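Local coordinates for glycine cleavage system H protein 1 (Mycobacterium marinum, PDB 3TZU), which probably carries the methylamine group of glycine from the P protein to the T protein of the glycine cleavage system on a covalently bound lipoyl cofactor, at residues P100-I103 with G109-W112; I23-G28 with T119-L124. One frame throughout, in Å; residues are numbered along the deposited sequence.

Contact 1: P100-I103 with G109-W112; sequences PATI and GAGW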
ATOM      1  N   PRO A 100     -17.485  -0.346   1.484  1.00 36.23           N
ATOM      2  CA  PRO A 100     -16.091  -0.040   1.774  1.00 34.76           C
ATOM      3  C   PRO A 100     -15.592   1.272   1.141  1.00 35.21           C
ATOM      4  O   PRO A 100     -14.616   1.827   1.611  1.00 34.52           O
ATOM      5  CB  PRO A 100     -15.335  -1.272   1.251  1.00 33.39           C
ATOM      6  CG  PRO A 100     -16.376  -2.312   1.021  1.00 33.96           C
ATOM      7  CD  PRO A 100     -17.617  -1.559   0.670  1.00 35.93           C
ATOM      8  N   ALA A 101     -16.289   1.803   0.140  1.00 37.56           N
ATOM      9  CA  ALA A 101     -16.011   3.175  -0.329  1.00 38.66           C
ATOM     10  C   ALA A 101     -16.012   4.227   0.805  1.00 39.40           C
ATOM     11  O   ALA A 101     -15.305   5.233   0.738  1.00 39.99           O
ATOM     12  CB  ALA A 101     -16.979   3.566  -1.430  1.00 40.57           C
ATOM     13  N   THR A 102     -16.788   3.993   1.854  1.00 40.20           N
ATOM     14  CA  THR A 102     -16.793   4.894   3.009  1.00 40.61           C
ATOM     15  C   THR A 102     -15.423   5.004   3.731  1.00 37.85           C
ATOM     16  O   THR A 102     -15.082   6.053   4.277  1.00 38.60           O
ATOM     17  CB  THR A 102     -17.888   4.478   4.038  1.00 42.45           C
ATOM     18  OG1 THR A 102     -19.114   4.172   3.357  1.00 44.95           O
ATOM     19  CG2 THR A 102     -18.173   5.629   5.022  1.00 44.60           C
ATOM     20  N   ILE A 103     -14.647   3.924   3.753  1.00 34.53           N
ATOM     21  CA  ILE A 103     -13.364   3.938   4.445  1.00 32.26           C
ATOM     22  C   ILE A 103     -12.431   4.948   3.738  1.00 32.31           C
ATOM     23  O   ILE A 103     -11.699   5.705   4.388  1.00 31.76           O
ATOM     24  CB  ILE A 103     -12.711   2.547   4.448  1.00 30.17           C
ATOM     25  CG1 ILE A 103     -13.625   1.502   5.117  1.00 30.64           C
ATOM     26  CG2 ILE A 103     -11.355   2.584   5.131  1.00 28.30           C
ATOM     27  CD1 ILE A 103     -13.334   0.067   4.676  1.00 29.38           C
ATOM     28  N   GLY A 109     -12.695   8.840  10.508  1.00 32.68           N
ATOM     29  CA  GLY A 109     -14.044   9.103  11.077  1.00 34.88           C
ATOM     30  C   GLY A 109     -15.028   7.962  10.853  1.00 35.02           C
ATOM     31  O   GLY A 109     -14.934   6.920  11.486  1.00 33.83           O
ATOM     32  N   ALA A 110     -15.956   8.136   9.916  1.00 36.52           N
ATOM     33  CA  ALA A 110     -16.970   7.111   9.644  1.00 37.26           C
ATOM     34  C   ALA A 110     -16.384   5.791   9.128  1.00 35.05           C
ATOM     35  O   ALA A 110     -17.048   4.767   9.163  1.00 35.68           O
ATOM     36  CB  ALA A 110     -18.019   7.655   8.678  1.00 39.22           C
ATOM     37  N   GLY A 111     -15.151   5.819   8.628  1.00 33.31           N
ATOM     38  CA  GLY A 111     -14.477   4.623   8.149  1.00 30.90           C
ATOM     39  C   GLY A 111     -13.709   3.789   9.174  1.00 29.44           C
ATOM     40  O   GLY A 111     -12.984   2.874   8.797  1.00 27.98           O
ATOM     41  N   TRP A 112     -13.860   4.079  10.461  1.00 30.12           N
ATOM     42  CA  TRP A 112     -13.315   3.208  11.512  1.00 29.22           C
ATOM     43  C   TRP A 112     -13.802   1.778  11.299  1.00 28.84           C
ATOM     44  O   TRP A 112     -14.891   1.547  10.741  1.00 29.80           O
ATOM     45  CB  TRP A 112     -13.724   3.726  12.890  1.00 30.97           C
ATOM     46  CG  TRP A 112     -15.195   3.592  13.170  1.00 33.37           C
ATOM     47  CD1 TRP A 112     -16.224   4.440  12.767  1.00 35.44           C
ATOM     48  CD2 TRP A 112     -15.864   2.518  13.899  1.00 34.51           C
ATOM     49  NE1 TRP A 112     -17.432   3.982  13.187  1.00 37.30           N
ATOM     50  CE2 TRP A 112     -17.292   2.833  13.872  1.00 37.10           C
ATOM     51  CE3 TRP A 112     -15.441   1.367  14.546  1.00 33.83           C
ATOM     52  CZ2 TRP A 112     -18.238   2.021  14.491  1.00 38.99           C
ATOM     53  CZ3 TRP A 112     -16.400   0.555  15.169  1.00 35.51           C
ATOM     54  CH2 TRP A 112     -17.761   0.875  15.142  1.00 38.18           C
TER
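Gly111 lies against the backbone of Ile103, their CA atoms 3.9 Å apart, where a type I beta turn from Gly109 to Trp112 meets the flank of helix 101-105. The turn is closed by its own bond, Trp112 N to Gly109 O at 3.2 Å, and Gly111 is its third residue. Having no side chain, Gly111 can come this near: a CB here would clash with Ile103 CA. Its CA is also 4.2 Å from the carbonyl oxygen of Thr102.

The place belongs to the lipoyl-binding part of the H protein, where the chain leaves the short helix and turns back into strand 114-118. The side chains add two light touches. Thr102 OG1 sits beside the backbone N (chi1 -45°), hydrogen-bonded to Asp99 O, which leaves CG2 anti to N and 4.2 Å from Ala110 CB. Ile103 straddles the Gly111 carbonyl oxygen, CG1 and CG2 each 4.0 Å from it, and its side chain also packs on Leu51 and Val54 of strand 51-55. Asp106, just past the helix, accepts the N-H of Ala110 with OD2, and the Trp112 indole makes a cation-pi contact with Arg37.

Contact 2: I23-G28 with T119-L124; sequences IDIAPG and TAVGEL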
ATOM      1  N   ILE A  23      -5.005   3.702  16.202  1.00 24.66           N
ATOM      2  CA  ILE A  23      -5.824   3.292  17.353  1.00 26.11           C
ATOM      3  C   ILE A  23      -6.042   4.568  18.176  1.00 28.42           C
ATOM      4  O   ILE A  23      -5.117   5.374  18.334  1.00 27.92           O
ATOM      5  CB  ILE A  23      -5.146   2.170  18.185  1.00 25.57           C
ATOM      6  CG1 ILE A  23      -6.034   1.745  19.351  1.00 26.95           C
ATOM      7  CG2 ILE A  23      -3.781   2.598  18.694  1.00 25.46           C
ATOM      8  CD1 ILE A  23      -5.748   0.353  19.905  1.00 26.66           C
ATOM      9  N   ASP A  24      -7.269   4.763  18.659  1.00 30.77           N
ATOM     10  CA  ASP A  24      -7.632   5.979  19.387  1.00 33.46           C
ATOM     11  C   ASP A  24      -7.199   5.937  20.832  1.00 34.39           C
ATOM     12  O   ASP A  24      -8.018   5.960  21.710  1.00 35.76           O
ATOM     13  CB  ASP A  24      -9.164   6.235  19.333  1.00 35.43           C
ATOM     14  CG  ASP A  24      -9.581   6.935  18.067  1.00 35.31           C
ATOM     15  OD1 ASP A  24      -8.713   7.629  17.474  1.00 35.75           O
ATOM     16  OD2 ASP A  24     -10.744   6.806  17.652  1.00 35.84           O
ATOM     17  N   ILE A  25      -5.900   5.846  21.049  1.00 34.06           N
ATOM     18  CA  ILE A  25      -5.278   6.172  22.303  1.00 35.47           C
ATOM     19  C   ILE A  25      -4.395   7.366  21.965  1.00 36.26           C
ATOM     20  O   ILE A  25      -3.568   7.314  21.027  1.00 34.25           O
ATOM     21  CB  ILE A  25      -4.405   5.019  22.814  1.00 35.38           C
ATOM     22  CG1 ILE A  25      -5.224   3.725  23.023  1.00 35.87           C
ATOM     23  CG2 ILE A  25      -3.734   5.392  24.117  1.00 36.81           C
ATOM     24  CD1 ILE A  25      -4.378   2.463  23.084  1.00 34.91           C
ATOM     25  N   ALA A  26      -4.585   8.457  22.696  1.00 38.87           N
ATOM     26  CA  ALA A  26      -3.725   9.624  22.557  1.00 40.10           C
ATOM     27  C   ALA A  26      -2.298   9.245  22.901  1.00 40.36           C
ATOM     28  O   ALA A  26      -2.067   8.506  23.842  1.00 40.41           O
ATOM     29  CB  ALA A  26      -4.201  10.756  23.451  1.00 42.38           C
ATOM     30  N   PRO A  27      -1.328   9.782  22.151  1.00 42.34           N
ATOM     31  CA  PRO A  27       0.080   9.427  22.345  1.00 42.96           C
ATOM     32  C   PRO A  27       0.608   9.891  23.701  1.00 45.61           C
ATOM     33  O   PRO A  27       0.509  11.087  24.041  1.00 45.46           O
ATOM     34  CB  PRO A  27       0.777  10.166  21.223  1.00 43.31           C
ATOM     35  CG  PRO A  27      -0.066  11.385  21.007  1.00 44.80           C
ATOM     36  CD  PRO A  27      -1.479  11.046  21.412  1.00 43.58           C
ATOM     37  N   GLY A  28       1.132   8.925  24.460  1.00 46.91           N
ATOM     38  CA  GLY A  28       1.572   9.126  25.834  1.00 49.73           C
ATOM     39  C   GLY A  28       0.544   8.649  26.848  1.00 52.52           C
ATOM     40  O   GLY A  28       0.877   8.427  28.020  1.00 54.92           O
ATOM     41  N   THR A 119      -5.920  -4.998  26.444  1.00 36.29           N
ATOM     42  CA  THR A 119      -5.138  -5.484  27.578  1.00 37.70           C
ATOM     43  C   THR A 119      -3.661  -5.203  27.360  1.00 36.58           C
ATOM     44  O   THR A 119      -2.864  -5.332  28.267  1.00 37.59           O
ATOM     45  CB  THR A 119      -5.315  -7.005  27.789  1.00 38.94           C
ATOM     46  OG1 THR A 119      -5.006  -7.695  26.571  1.00 37.01           O
ATOM     47  CG2 THR A 119      -6.758  -7.338  28.245  1.00 40.42           C
ATOM     48  N   ALA A 120      -3.295  -4.819  26.138  1.00 34.50           N
ATOM     49  CA  ALA A 120      -1.921  -4.537  25.801  1.00 33.70           C
ATOM     50  C   ALA A 120      -1.880  -3.819  24.449  1.00 31.79           C
ATOM     51  O   ALA A 120      -2.810  -3.967  23.624  1.00 30.96           O
ATOM     52  CB  ALA A 120      -1.124  -5.824  25.747  1.00 34.09           C
ATOM     53  N   VAL A 121      -0.827  -3.037  24.242  1.00 31.18           N
ATOM     54  CA  VAL A 121      -0.596  -2.369  22.980  1.00 29.74           C
ATOM     55  C   VAL A 121       0.782  -2.769  22.445  1.00 29.62           C
ATOM     56  O   VAL A 121       1.707  -2.955  23.203  1.00 30.86           O
ATOM     57  CB  VAL A 121      -0.739  -0.823  23.134  1.00 29.78           C
ATOM     58  CG1 VAL A 121      -2.164  -0.473  23.558  1.00 30.48           C
ATOM     59  CG2 VAL A 121       0.264  -0.245  24.133  1.00 30.91           C
ATOM     60  N   GLY A 122       0.911  -2.917  21.134  1.00 28.84           N
ATOM     61  CA  GLY A 122       2.226  -3.076  20.482  1.00 28.86           C
ATOM     62  C   GLY A 122       2.960  -1.742  20.333  1.00 29.38           C
ATOM     63  O   GLY A 122       2.664  -0.759  21.032  1.00 29.30           O
ATOM     64  N   GLU A 123       3.936  -1.747  19.421  1.00 29.61           N
ATOM     65  CA  GLU A 123       4.699  -0.569  19.004  1.00 29.85           C
ATOM     66  C   GLU A 123       3.763   0.499  18.421  1.00 28.72           C
ATOM     67  O   GLU A 123       3.089   0.284  17.429  1.00 28.38           O
ATOM     68  CB  GLU A 123       5.733  -0.986  17.953  1.00 29.39           C
ATOM     69  N   LEU A 124       3.684   1.634  19.079  1.00 29.12           N
ATOM     70  CA  LEU A 124       2.829   2.718  18.627  1.00 28.07           C
ATOM     71  C   LEU A 124       3.671   3.942  18.362  1.00 28.13           C
ATOM     72  O   LEU A 124       4.597   4.219  19.098  1.00 28.76           O
ATOM     73  CB  LEU A 124       1.774   3.050  19.674  1.00 28.36           C
ATOM     74  CG  LEU A 124       0.747   1.949  19.970  1.00 28.49           C
ATOM     75  CD1 LEU A 124      -0.393   2.496  20.828  1.00 28.95           C
ATOM     76  CD2 LEU A 124       0.202   1.301  18.706  1.00 26.61           C
TER
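Ile23, the last residue of strand 21-23, sends its CG2 methyl to the end of Leu124: it lies 4.0 Å from Leu124 CD1 and 4.2 Å from Leu124 CD2, so one methyl faces both branches of the leucine fork. The two side chains cross at about a right angle. With Ile23 CG1 anti to the backbone N (chi1 -179°), CG2 falls between the backbone N and the carbonyl carbon, and it is this shorter branch that does the touching.

Asp24 is the centre of an inverse gamma turn, marked by a weak bond from Ile25 N to Ile23 O at 2.9 Å. The turn carries the aspartate away from the contact and brings the next isoleucine round to the same side as Ile23. Ile25 uses its longer branch instead: CD1 ends 3.7 Å from Val121 CG1, and the two side chains meet at a slant. All the contacts between the segments are apolar, and together they bury 133 Å². Past Ile25, the chain from Ala26 to Gly28 moves off toward the surface.

Neighbouring residues link the contact to two sheets. Ile23 packs on Val36 and Val38 of strand 36-40, within the five-stranded antiparallel sheet, and also on Ala85. That alanine touches Val121 as well, in the two-stranded sheet of 85-86 and 120-121, where Thr119 and Ala120 form a classic beta bulge opposite Ser86. Leu124 touches Ser15 of strand 15-16, before the chain goes on to helix 127-133.

From the N terminus, the chain first passes 23-28, one half of contact 2, whose partner at 119-124 comes some ninety residues later. Contact 2 thus closes a long loop that takes in most of the strands. Contact 1 is nested inside it as a short loop of its own, joining the first turn of helix 101-105 to the turn that follows the helix. The centres of the two contacts are 21 Å apart, on opposite sides of the chain's centre, and they do not touch. Contact 1 ties a short helix to the turn leading into strand 114-118; contact 2 joins the exit of strand 21-23 to strand 120-121 and the chain after it, which leads to helix 127-133.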